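Local atomic coordinates of flavin-nucleotide-binding protein (Mycobacterium smegmatis, PDB entry 4YBN), a protein that binds flavin-adenine dinucleotide and heme b in a split beta-barrel and is probably an oxidoreductase of the pyridoxamine 5'-phosphate oxidase-related superfamily. Residues A[33-38]-A[79-84]; A[104-109]-A[160-165]; A[90-95]-A[168-173]. One frame throughout, in Å; residues are numbered along the deposited sequence.

Interaction 1. Residues A[33-38]-A[79-84]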
loop_
_atom_site.group_PDB
_atom_site.type_symbol
_atom_site.label_atom_id
_atom_site.label_comp_id
_atom_site.label_asym_id
_atom_site.label_seq_id
_atom_site.Cartn_x
_atom_site.Cartn_y
_atom_site.Cartn_z
ATOM N N PRO A 33 3.416 -5.510 5.970
ATOM C CA PRO A 33 2.753 -6.801 5.864
ATOM C C PRO A 33 1.761 -6.967 4.703
ATOM O O PRO A 33 1.240 -8.048 4.507
ATOM C CB PRO A 33 2.015 -6.889 7.182
ATOM C CG PRO A 33 1.627 -5.522 7.449
ATOM C CD PRO A 33 2.720 -4.639 6.936
ATOM N N LEU A 34 1.521 -5.904 3.938
ATOM C CA LEU A 34 0.562 -5.930 2.853
ATOM C C LEU A 34 1.287 -5.953 1.533
ATOM O O LEU A 34 2.238 -5.192 1.306
ATOM C CB LEU A 34 -0.349 -4.718 2.955
ATOM C CG LEU A 34 -1.088 -4.196 1.736
ATOM C CD1 LEU A 34 -2.143 -5.183 1.286
ATOM C CD2 LEU A 34 -1.686 -2.830 2.075
ATOM N N ALA A 35 0.842 -6.835 0.648
ATOM C CA ALA A 35 1.308 -6.829 -0.723
ATOM C C ALA A 35 0.087 -6.593 -1.636
ATOM O O ALA A 35 -1.059 -6.931 -1.279
ATOM C CB ALA A 35 1.933 -8.190 -1.053
ATOM N N THR A 36 0.325 -6.053 -2.821
ATOM C CA THR A 36 -0.705 -6.007 -3.781
ATOM C C THR A 36 -0.237 -6.940 -4.872
ATOM O O THR A 36 0.849 -6.776 -5.363
ATOM C CB THR A 36 -0.936 -4.584 -4.306
ATOM O OG1 THR A 36 -1.353 -3.781 -3.203
ATOM C CG2 THR A 36 -1.991 -4.597 -5.297
ATOM N N VAL A 37 -1.096 -7.861 -5.252
ATOM C CA VAL A 37 -0.767 -8.885 -6.233
ATOM C C VAL A 37 -1.568 -8.650 -7.510
ATOM O O VAL A 37 -2.737 -8.402 -7.470
ATOM C CB VAL A 37 -1.105 -10.261 -5.716
ATOM C CG1 VAL A 37 -0.929 -11.310 -6.808
ATOM C CG2 VAL A 37 -0.274 -10.606 -4.509
ATOM N N ALA A 38 -0.869 -8.633 -8.617
ATOM C CA ALA A 38 -1.449 -8.415 -9.934
ATOM C C ALA A 38 -1.280 -9.674 -10.774
ATOM O O ALA A 38 -0.205 -10.312 -10.750
ATOM C CB ALA A 38 -0.725 -7.278 -10.589
ATOM N N ALA A 79 2.489 -13.643 -11.935
ATOM C CA ALA A 79 2.030 -12.609 -10.994
ATOM C C ALA A 79 3.058 -11.549 -10.911
ATOM O O ALA A 79 4.260 -11.783 -11.171
ATOM C CB ALA A 79 1.869 -13.224 -9.641
ATOM N N ALA A 80 2.650 -10.380 -10.475
ATOM C CA ALA A 80 3.614 -9.386 -10.108
ATOM C C ALA A 80 3.184 -8.924 -8.708
ATOM O O ALA A 80 1.999 -8.707 -8.477
ATOM C CB ALA A 80 3.645 -8.262 -11.147
ATOM N N VAL A 81 4.123 -8.761 -7.783
ATOM C CA VAL A 81 3.794 -8.506 -6.400
ATOM C C VAL A 81 4.377 -7.185 -6.046
ATOM O O VAL A 81 5.579 -6.987 -6.238
ATOM C CB VAL A 81 4.356 -9.603 -5.500
ATOM C CG1 VAL A 81 4.098 -9.307 -4.035
ATOM C CG2 VAL A 81 3.705 -10.910 -5.823
ATOM N N SER A 82 3.548 -6.258 -5.547
ATOM C CA SER A 82 4.047 -4.949 -5.174
ATOM C C SER A 82 3.917 -4.693 -3.684
ATOM O O SER A 82 2.882 -4.967 -3.043
ATOM C CB SER A 82 3.267 -3.864 -6.023
ATOM O OG SER A 82 3.602 -2.570 -5.595
ATOM N N VAL A 83 5.010 -4.194 -3.116
ATOM C CA VAL A 83 5.098 -3.911 -1.674
ATOM C C VAL A 83 5.637 -2.515 -1.494
ATOM O O VAL A 83 6.736 -2.208 -1.955
ATOM C CB VAL A 83 5.988 -4.925 -0.884
ATOM C CG1 VAL A 83 5.978 -4.589 0.609
ATOM C CG2 VAL A 83 5.420 -6.331 -1.109
ATOM N N THR A 84 4.886 -1.681 -0.776
ATOM C CA THR A 84 5.173 -0.239 -0.706
ATOM C C THR A 84 5.029 0.314 0.720
ATOM O O THR A 84 4.081 0.004 1.453
ATOM C CB THR A 84 4.206 0.505 -1.703
ATOM O OG1 THR A 84 4.539 0.110 -3.047
ATOM C CG2 THR A 84 4.376 1.985 -1.633
HETATM O O HOH W 1 2.349 -2.680 0.118
HETATM O O HOH W 2 0.872 -2.603 -2.116
#
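The carbonyl oxygen S82 O is gripped by three groups. T36 N donates to S82 O at 2.8 Å, in the plane of the carbonyl; the CA-H of A35 makes a weaker contact; and a water gives S82 O a long bond of 3.2 Å. The same water bonds T36 OG1 at 2.7 Å. T36 turns OG1 anti to its own carbonyl carbon and beside its backbone N (chi1 -63°), and the water thus ties the threonine hydroxyl to the backbone of the partner strand. T36 O answers S82 N in a nearly straight bond with an N-H...O angle of 175°, and A38 and A80 exchange a second reciprocal pair. T36-S82 and A38-A80 are therefore the hydrogen-bonded pairs and V37-V81 the non-hydrogen-bonded one. This antiparallel ladder joins strands 34-41 and 78-91 in the split beta-barrel, where strand 44-55 pairs with the far edge of 34-41 and strand 99-108 lies beyond 78-91. On the face of A35, V37 and V81 the contact is apolar. V81 CG1 reaches A35 CB at 3.9 Å, V83 CG2 comes to the same methyl at 4.0 Å, and V37 CG2 meets V81 CG2 at 4.2 Å; F48, F52 and F111 pack round this group. The face of T36, A38, A80 and S82 carries small side chains, and A38 packs on A38 of the second subunit. Where the strands diverge, a second water replaces a direct bond: it donates to L34 O at 2.8 Å and accepts from T84 N. L34 and T84 each touch a different bound FAD.

Interaction 2. Residues A[104-109]-A[160-165]. With FAD (flavin-adenine dinucleotide), chain K.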
loop_
_atom_site.group_PDB
_atom_site.type_symbol
_atom_site.label_atom_id
_atom_site.label_comp_id
_atom_site.label_asym_id
_atom_site.label_seq_id
_atom_site.Cartn_x
_atom_site.Cartn_y
_atom_site.Cartn_z
ATOM N N SER A 104 9.650 0.958 -2.409
ATOM C CA SER A 104 8.730 0.102 -3.073
ATOM C C SER A 104 9.488 -1.077 -3.708
ATOM O O SER A 104 10.580 -0.871 -4.240
ATOM C CB SER A 104 7.986 0.859 -4.215
ATOM O OG SER A 104 6.967 -0.062 -4.689
ATOM N N ALA A 105 8.932 -2.265 -3.641
ATOM C CA ALA A 105 9.565 -3.409 -4.315
ATOM C C ALA A 105 8.543 -4.018 -5.195
ATOM O O ALA A 105 7.349 -4.042 -4.864
ATOM C CB ALA A 105 10.061 -4.389 -3.282
ATOM N N THR A 106 8.993 -4.534 -6.330
ATOM C CA THR A 106 8.148 -5.271 -7.233
ATOM C C THR A 106 8.848 -6.618 -7.542
ATOM O O THR A 106 10.046 -6.615 -7.809
ATOM C CB THR A 106 7.935 -4.538 -8.548
ATOM O OG1 THR A 106 7.642 -3.150 -8.280
ATOM C CG2 THR A 106 6.733 -5.155 -9.210
ATOM N N LEU A 107 8.136 -7.720 -7.345
ATOM C CA LEU A 107 8.613 -9.089 -7.589
ATOM C C LEU A 107 7.749 -9.836 -8.642
ATOM O O LEU A 107 6.543 -9.692 -8.671
ATOM C CB LEU A 107 8.571 -9.923 -6.326
ATOM C CG LEU A 107 9.401 -9.246 -5.219
ATOM C CD1 LEU A 107 8.538 -8.340 -4.322
ATOM C CD2 LEU A 107 10.125 -10.294 -4.400
ATOM N N PHE A 108 8.350 -10.706 -9.444
ATOM C CA PHE A 108 7.609 -11.296 -10.572
ATOM C C PHE A 108 7.854 -12.776 -10.478
ATOM O O PHE A 108 8.983 -13.148 -10.226
ATOM C CB PHE A 108 8.262 -10.802 -11.863
ATOM C CG PHE A 108 8.178 -9.328 -12.052
ATOM C CD1 PHE A 108 7.003 -8.760 -12.555
ATOM C CD2 PHE A 108 9.248 -8.507 -11.751
ATOM C CE1 PHE A 108 6.897 -7.381 -12.768
ATOM C CE2 PHE A 108 9.167 -7.125 -11.957
ATOM C CZ PHE A 108 7.974 -6.574 -12.476
ATOM N N GLY A 109 6.839 -13.575 -10.717
ATOM C CA GLY A 109 7.014 -14.962 -10.955
ATOM C C GLY A 109 5.722 -15.682 -10.783
ATOM O O GLY A 109 4.644 -15.085 -10.777
ATOM N N ASN A 160 14.545 -11.426 -10.222
ATOM C CA ASN A 160 13.114 -11.275 -10.454
ATOM C C ASN A 160 12.471 -10.174 -9.645
ATOM O O ASN A 160 11.236 -10.184 -9.452
ATOM C CB ASN A 160 12.382 -12.586 -10.202
ATOM C CG ASN A 160 12.397 -13.004 -8.729
ATOM O OD1 ASN A 160 13.339 -12.776 -8.075
ATOM N ND2 ASN A 160 11.320 -13.568 -8.232
ATOM N N TRP A 161 13.274 -9.220 -9.212
ATOM C CA TRP A 161 12.778 -8.165 -8.320
ATOM C C TRP A 161 13.430 -6.819 -8.557
ATOM O O TRP A 161 14.559 -6.721 -9.046
ATOM C CB TRP A 161 12.917 -8.602 -6.847
ATOM C CG TRP A 161 14.293 -8.891 -6.357
ATOM C CD1 TRP A 161 14.912 -10.111 -6.314
ATOM C CD2 TRP A 161 15.239 -7.948 -5.844
ATOM N NE1 TRP A 161 16.186 -9.975 -5.808
ATOM C CE2 TRP A 161 16.400 -8.667 -5.481
ATOM C CE3 TRP A 161 15.202 -6.574 -5.613
ATOM C CZ2 TRP A 161 17.535 -8.052 -4.976
ATOM C CZ3 TRP A 161 16.304 -5.966 -5.093
ATOM C CH2 TRP A 161 17.483 -6.721 -4.768
ATOM N N SER A 162 12.690 -5.748 -8.249
ATOM C CA SER A 162 13.247 -4.422 -8.373
ATOM C C SER A 162 12.905 -3.627 -7.084
ATOM O O SER A 162 11.853 -3.855 -6.469
ATOM C CB SER A 162 12.746 -3.758 -9.646
ATOM O OG SER A 162 11.383 -3.427 -9.510
ATOM N N LEU A 163 13.816 -2.795 -6.649
ATOM C CA LEU A 163 13.606 -1.968 -5.463
ATOM C C LEU A 163 13.845 -0.497 -5.804
ATOM O O LEU A 163 14.914 -0.076 -6.373
ATOM C CB LEU A 163 14.510 -2.445 -4.318
ATOM C CG LEU A 163 14.379 -1.697 -2.989
ATOM C CD1 LEU A 163 13.079 -1.885 -2.260
ATOM C CD2 LEU A 163 15.531 -2.100 -2.108
ATOM N N LYS A 164 12.882 0.328 -5.466
ATOM C CA LYS A 164 13.037 1.801 -5.655
ATOM C C LYS A 164 12.868 2.569 -4.358
ATOM O O LYS A 164 11.925 2.335 -3.582
ATOM C CB LYS A 164 12.061 2.251 -6.680
ATOM C CG LYS A 164 12.250 3.729 -7.070
ATOM C CD LYS A 164 11.596 4.095 -8.403
ATOM C CE LYS A 164 12.005 5.512 -8.860
ATOM N NZ LYS A 164 11.113 5.902 -9.995
ATOM N N LEU A 165 13.838 3.428 -4.076
ATOM C CA LEU A 165 13.939 4.126 -2.794
ATOM C C LEU A 165 13.965 5.643 -3.038
ATOM O O LEU A 165 14.847 6.126 -3.743
ATOM C CB LEU A 165 15.230 3.732 -2.037
ATOM C CG LEU A 165 15.623 2.237 -1.948
ATOM C CD1 LEU A 165 17.012 2.039 -1.323
ATOM C CD2 LEU A 165 14.586 1.488 -1.106
HETATM P PA FAD K . 8.903 1.425 -16.233
HETATM O O1A FAD K . 10.110 1.721 -17.078
HETATM O O2A FAD K . 7.564 1.525 -16.901
HETATM O O5B FAD K . 9.157 -0.021 -15.474
HETATM C C5B FAD K . 10.355 -0.802 -15.672
HETATM C C4B FAD K . 10.717 -1.605 -14.415
HETATM O O4B FAD K . 11.138 -0.707 -13.371
HETATM C C3B FAD K . 9.564 -2.335 -13.715
HETATM O O3B FAD K . 9.104 -3.542 -14.352
HETATM C C2B FAD K . 10.060 -2.478 -12.266
HETATM O O2B FAD K . 10.819 -3.664 -12.074
HETATM C C1B FAD K . 10.977 -1.263 -12.065
HETATM N N9A FAD K . 10.313 -0.305 -11.175
HETATM C C8A FAD K . 9.750 0.834 -11.645
HETATM N N7A FAD K . 9.154 1.515 -10.622
HETATM C C5A FAD K . 9.334 0.805 -9.492
HETATM C C6A FAD K . 8.918 1.009 -8.081
HETATM N N6A FAD K . 8.230 2.139 -7.800
HETATM N N1A FAD K . 9.291 0.069 -7.160
HETATM C C2A FAD K . 9.978 -1.058 -7.519
HETATM N N3A FAD K . 10.373 -1.272 -8.793
HETATM C C4A FAD K . 10.100 -0.398 -9.830
HETATM N N1 FAD K . 5.590 7.909 -10.177
HETATM C C2 FAD K . 4.982 8.918 -10.868
HETATM O O2 FAD K . 5.318 8.960 -12.074
HETATM N N3 FAD K . 4.092 9.774 -10.285
HETATM C C4 FAD K . 3.693 9.631 -8.968
HETATM O O4 FAD K . 2.844 10.316 -8.328
HETATM C C4X FAD K . 4.342 8.577 -8.155
HETATM N N5 FAD K . 4.010 8.373 -6.856
HETATM C C5X FAD K . 4.590 7.350 -6.173
HETATM C C6 FAD K . 4.279 7.155 -4.869
HETATM C C7 FAD K . 4.905 6.141 -4.166
HETATM C C7M FAD K . 4.558 5.896 -2.735
HETATM C C8 FAD K . 5.885 5.230 -4.798
HETATM C C8M FAD K . 6.508 4.091 -4.032
HETATM C C9 FAD K . 6.206 5.436 -6.107
HETATM C C9A FAD K . 5.588 6.461 -6.810
HETATM N N10 FAD K . 5.892 6.643 -8.160
HETATM C C10 FAD K . 5.313 7.703 -8.857
HETATM C "C1'" FAD K . 6.913 5.795 -8.829
HETATM C "C2'" FAD K . 6.372 4.814 -9.834
HETATM O "O2'" FAD K . 6.180 3.566 -9.172
HETATM C "C3'" FAD K . 7.454 4.632 -10.902
HETATM O "O3'" FAD K . 8.750 4.406 -10.252
HETATM C "C4'" FAD K . 7.459 5.851 -11.864
HETATM O "O4'" FAD K . 6.159 6.027 -12.494
HETATM C "C5'" FAD K . 8.523 5.671 -12.932
HETATM O "O5'" FAD K . 8.379 4.367 -13.473
HETATM P P FAD K . 9.211 3.901 -14.767
HETATM O O1P FAD K . 10.645 4.128 -14.367
HETATM O O2P FAD K . 8.650 4.554 -15.977
HETATM O O3P FAD K . 8.917 2.339 -14.876
#
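S104 and K164 bond backbone to backbone in both directions, and from this pair the lysine side chain reaches from the adenine to the ribityl part of FAD. K164 CB lies over the adenine, 3.6 Å from FAD N1A, on the face away from T106 OG1, and CG stands anti to the backbone N (chi1 -173°). The extended chain continues to the ribityl arm, where K164 CD approaches FAD O3' at 3.4 Å and CE also stays near that oxygen. At the tip, K164 NZ donates to FAD O3' at 2.8 Å and also bonds R13 O and a propionate oxygen of the heme, so a single ammonium joins both cofactors to the backbone. S104 CB lies 3.3 Å from FAD N1A, close to the plane of the adenine, while S104 OG is bonded to T84 OG1. Two residues earlier than K164 on the same strand, S162 OG sits between the backbone N and the carbonyl carbon (chi1 71°), where it accepts from the ribose hydroxyl FAD O2B at 2.6 Å; it lies so close to FAD N3A (2.5 Å) that this length is doubtful. T106 OG1 stands over FAD C2A of the adenine, 3.2 Å from it. At the far end N160 ND2 bonds F108 O at 3.1 Å, and A155 O takes a further bond from it. On the opposite face, L107 CG packs against W161 CB, and L25 of helix 22-29 touches A105 and W161. Two antiparallel strands thus line the FAD site of a split barrel, which the second subunit completes with P49, H62, S67 and W69.

Interaction 3. Residues A[90-95]-A[168-173]; sequences VVARSS and GWPDDA. With HEM (protoporphyrin IX containing Fe), chain G.
R93 and D172 cross at about a right angle, with the guanidinium and carboxylate planes 74° apart. The arginine chain is extended from CG to NE and passes the acid, so that its CB, CG and CD all lie near D172 OD2 before R93 NH1 closes a salt bridge to that oxygen at 3.0 Å. NH1 approaches OD2 on the anti side, 29° out of the carboxylate plane, and the bond is bent. The backbone N of R93 adds two weak bonds, one to D172 OD1 at 3.0 Å and one to D172 OD2, leaving the carboxylate astride a single N-H while OD2 also holds the side chain. D172 turns CG anti to its carbonyl carbon and beside its own N (chi1 -78°), toward the loop of R93. NH1 has a second acidic partner, D200 of the second subunit. These residues lie where strand 78-91 ends and runs into the loop before strand 99-108, packed on the segment that leads from strand 161-166 to helix 174-178; A173 is the N-cap residue of that helix. A water accepts from S94 OG and A173 N and donates to D172 OD1 at 2.7 Å, linking the acid to the start of the helix. Before the charged pair in both segments, the ring of P170 fits against the strand end. P170 CG lies 3.3 Å from V91 O and 3.9 Å from V90 CG1, and P170 CB meets A92 CB at 3.7 Å. Further along the loop, S95 enters the heme pocket, where S95 OG comes 3.2 Å from the porphyrin methyl CMC. A water bonds the heme iron at 2.3 Å, and H62 is the axial protein ligand of heme in this protein.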
loop_
_atom_site.group_PDB
_atom_site.type_symbol
_atom_site.label_atom_id
_atom_site.label_comp_id
_atom_site.label_asym_id
_atom_site.label_seq_id
_atom_site.Cartn_x
_atom_site.Cartn_y
_atom_site.Cartn_z
ATOM N N VAL A 90 7.045 15.154 0.331
ATOM C CA VAL A 90 8.104 16.086 -0.112
ATOM C C VAL A 90 7.415 17.359 -0.561
ATOM O O VAL A 90 6.822 17.405 -1.589
ATOM C CB VAL A 90 8.933 15.526 -1.237
ATOM C CG1 VAL A 90 10.124 16.430 -1.604
ATOM C CG2 VAL A 90 9.529 14.157 -0.860
ATOM N N VAL A 91 7.497 18.362 0.300
ATOM C CA VAL A 91 6.953 19.695 0.092
ATOM C C VAL A 91 8.024 20.595 -0.526
ATOM O O VAL A 91 8.939 21.078 0.139
ATOM C CB VAL A 91 6.408 20.261 1.405
ATOM C CG1 VAL A 91 5.696 21.582 1.165
ATOM C CG2 VAL A 91 5.417 19.275 2.028
ATOM N N ALA A 92 7.917 20.808 -1.830
ATOM C CA ALA A 92 8.852 21.687 -2.522
ATOM C C ALA A 92 8.247 23.080 -2.683
ATOM O O ALA A 92 7.081 23.338 -2.348
ATOM C CB ALA A 92 9.256 21.086 -3.861
ATOM N N ARG A 93 9.100 24.015 -3.093
ATOM C CA ARG A 93 8.690 25.401 -3.370
ATOM C C ARG A 93 7.887 25.548 -4.657
ATOM O O ARG A 93 7.316 26.603 -4.894
ATOM C CB ARG A 93 9.910 26.291 -3.469
ATOM C CG ARG A 93 10.581 26.535 -2.148
ATOM C CD ARG A 93 11.893 27.229 -2.442
ATOM N NE ARG A 93 12.656 27.457 -1.240
ATOM C CZ ARG A 93 13.624 26.668 -0.809
ATOM N NH1 ARG A 93 13.957 25.541 -1.470
ATOM N NH2 ARG A 93 14.248 27.005 0.313
ATOM N N SER A 94 7.857 24.498 -5.481
ATOM C CA SER A 94 6.923 24.354 -6.614
ATOM C C SER A 94 6.101 23.064 -6.524
ATOM O O SER A 94 6.556 22.079 -5.943
ATOM C CB SER A 94 7.700 24.251 -7.896
ATOM O OG SER A 94 8.544 23.149 -7.840
ATOM N N SER A 95 4.970 22.997 -7.206
ATOM C CA SER A 95 4.237 21.683 -7.262
ATOM C C SER A 95 4.976 20.680 -8.117
ATOM O O SER A 95 4.971 19.455 -7.856
ATOM C CB SER A 95 2.844 21.874 -7.763
ATOM O OG SER A 95 2.908 22.571 -8.960
ATOM N N GLY A 168 14.819 11.476 -0.173
ATOM C CA GLY A 168 15.608 12.708 -0.313
ATOM C C GLY A 168 14.847 13.921 0.124
ATOM O O GLY A 168 13.835 13.807 0.881
ATOM N N TRP A 169 15.341 15.080 -0.331
ATOM C CA TRP A 169 14.746 16.392 -0.051
ATOM C C TRP A 169 14.205 17.040 -1.324
ATOM O O TRP A 169 14.525 16.593 -2.390
ATOM C CB TRP A 169 15.819 17.315 0.519
ATOM C CG TRP A 169 16.294 16.874 1.778
ATOM C CD1 TRP A 169 17.445 16.192 2.022
ATOM C CD2 TRP A 169 15.623 17.019 3.029
ATOM N NE1 TRP A 169 17.536 15.918 3.365
ATOM C CE2 TRP A 169 16.433 16.420 4.004
ATOM C CE3 TRP A 169 14.424 17.627 3.422
ATOM C CZ2 TRP A 169 16.080 16.391 5.347
ATOM C CZ3 TRP A 169 14.080 17.601 4.752
ATOM C CH2 TRP A 169 14.912 17.005 5.695
ATOM N N PRO A 170 13.398 18.134 -1.221
ATOM C CA PRO A 170 12.959 18.792 -2.433
ATOM C C PRO A 170 14.170 19.254 -3.318
ATOM O O PRO A 170 15.220 19.678 -2.785
ATOM C CB PRO A 170 12.223 20.022 -1.910
ATOM C CG PRO A 170 11.853 19.726 -0.527
ATOM C CD PRO A 170 12.883 18.790 -0.008
ATOM N N ASP A 171 14.029 19.127 -4.633
ATOM C CA ASP A 171 15.047 19.560 -5.587
ATOM C C ASP A 171 14.635 20.831 -6.379
ATOM O O ASP A 171 14.363 20.808 -7.598
ATOM C CB ASP A 171 15.340 18.401 -6.506
ATOM C CG ASP A 171 16.443 18.699 -7.458
ATOM O OD1 ASP A 171 17.284 19.592 -7.172
ATOM O OD2 ASP A 171 16.466 18.032 -8.502
ATOM N N ASP A 172 14.590 21.948 -5.680
ATOM C CA ASP A 172 13.967 23.143 -6.226
ATOM C C ASP A 172 14.751 23.899 -7.311
ATOM O O ASP A 172 15.952 24.080 -7.206
ATOM C CB ASP A 172 13.615 24.121 -5.088
ATOM C CG ASP A 172 12.358 23.702 -4.341
ATOM O OD1 ASP A 172 11.354 23.437 -5.018
ATOM O OD2 ASP A 172 12.381 23.633 -3.100
ATOM N N ALA A 173 14.039 24.411 -8.315
ATOM C CA ALA A 173 14.645 25.342 -9.294
ATOM C C ALA A 173 15.238 26.556 -8.577
ATOM O O ALA A 173 14.668 27.082 -7.597
ATOM C CB ALA A 173 13.614 25.784 -10.330
HETATM C CHA HEM G . 7.100 12.562 -10.711
HETATM C CHB HEM G . 4.658 13.416 -6.647
HETATM C CHC HEM G . 3.091 17.619 -8.433
HETATM C CHD HEM G . 5.244 16.646 -12.640
HETATM C C1A HEM G . 6.593 12.438 -9.452
HETATM C C2A HEM G . 6.846 11.362 -8.565
HETATM C C3A HEM G . 6.110 11.604 -7.419
HETATM C C4A HEM G . 5.454 12.840 -7.610
HETATM C CMA HEM G . 5.968 10.773 -6.158
HETATM C CAA HEM G . 7.688 10.134 -8.868
HETATM C CBA HEM G . 9.203 10.339 -8.714
HETATM C CGA HEM G . 9.934 9.012 -8.727
HETATM O O1A HEM G . 10.552 8.661 -7.693
HETATM O O2A HEM G . 9.908 8.256 -9.733
HETATM C C1B HEM G . 4.035 14.668 -6.755
HETATM C C2B HEM G . 3.339 15.292 -5.673
HETATM C C3B HEM G . 2.878 16.468 -6.141
HETATM C C4B HEM G . 3.326 16.577 -7.567
HETATM C CMB HEM G . 3.137 14.795 -4.241
HETATM C CAB HEM G . 2.181 17.357 -5.218
HETATM C CBB HEM G . 1.957 18.610 -5.476
HETATM C C1C HEM G . 3.518 17.735 -9.770
HETATM C C2C HEM G . 3.074 18.720 -10.701
HETATM C C3C HEM G . 3.697 18.453 -11.929
HETATM C C4C HEM G . 4.511 17.290 -11.710
HETATM C CMC HEM G . 2.153 19.839 -10.376
HETATM C CAC HEM G . 3.669 19.249 -13.174
HETATM C CBC HEM G . 3.306 20.544 -13.205
HETATM C C1D HEM G . 5.910 15.458 -12.401
HETATM C C2D HEM G . 6.803 14.908 -13.401
HETATM C C3D HEM G . 7.324 13.784 -12.867
HETATM C C4D HEM G . 6.750 13.656 -11.528
HETATM C CMD HEM G . 7.075 15.457 -14.768
HETATM C CAD HEM G . 8.304 12.813 -13.503
HETATM C CBD HEM G . 9.661 12.778 -12.784
HETATM C CGD HEM G . 10.739 12.252 -13.715
HETATM O O1D HEM G . 11.645 13.014 -14.149
HETATM O O2D HEM G . 10.737 11.042 -14.073
HETATM N NA HEM G . 5.726 13.317 -8.858
HETATM N NB HEM G . 4.022 15.458 -7.834
HETATM N NC HEM G . 4.306 16.848 -10.437
HETATM N ND HEM G . 5.915 14.692 -11.291
HETATM FE FE HEM G . 4.959 15.012 -9.677
HETATM O O HOH W 3 11.067 24.367 -7.537
HETATM O O HOH W 4 6.951 15.822 -8.767
#

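In the fold
From the N terminus, interaction 1 closes first: strand 34-41 is joined to strand 78-91 around a loop containing strands 44-55 and 58-64 and helix 68-74. Strand 78-91 runs on to its far end, where residues 90-95 open interaction 3. That contact closes only at 168-173, tying the strand end to the loop between strand 161-166 and helix 174-178, and interaction 2 is nested inside it, pairing 104-109 with 160-165. Interactions 1 and 2 touch directly, through probable backbone bonds from V81 N to L107 O and from A105 N to V83 O, as neighbouring ladders of one sheet. Interaction 3 lies about 29 Å from interaction 1, centre to centre. All three contacts reach the second subunit.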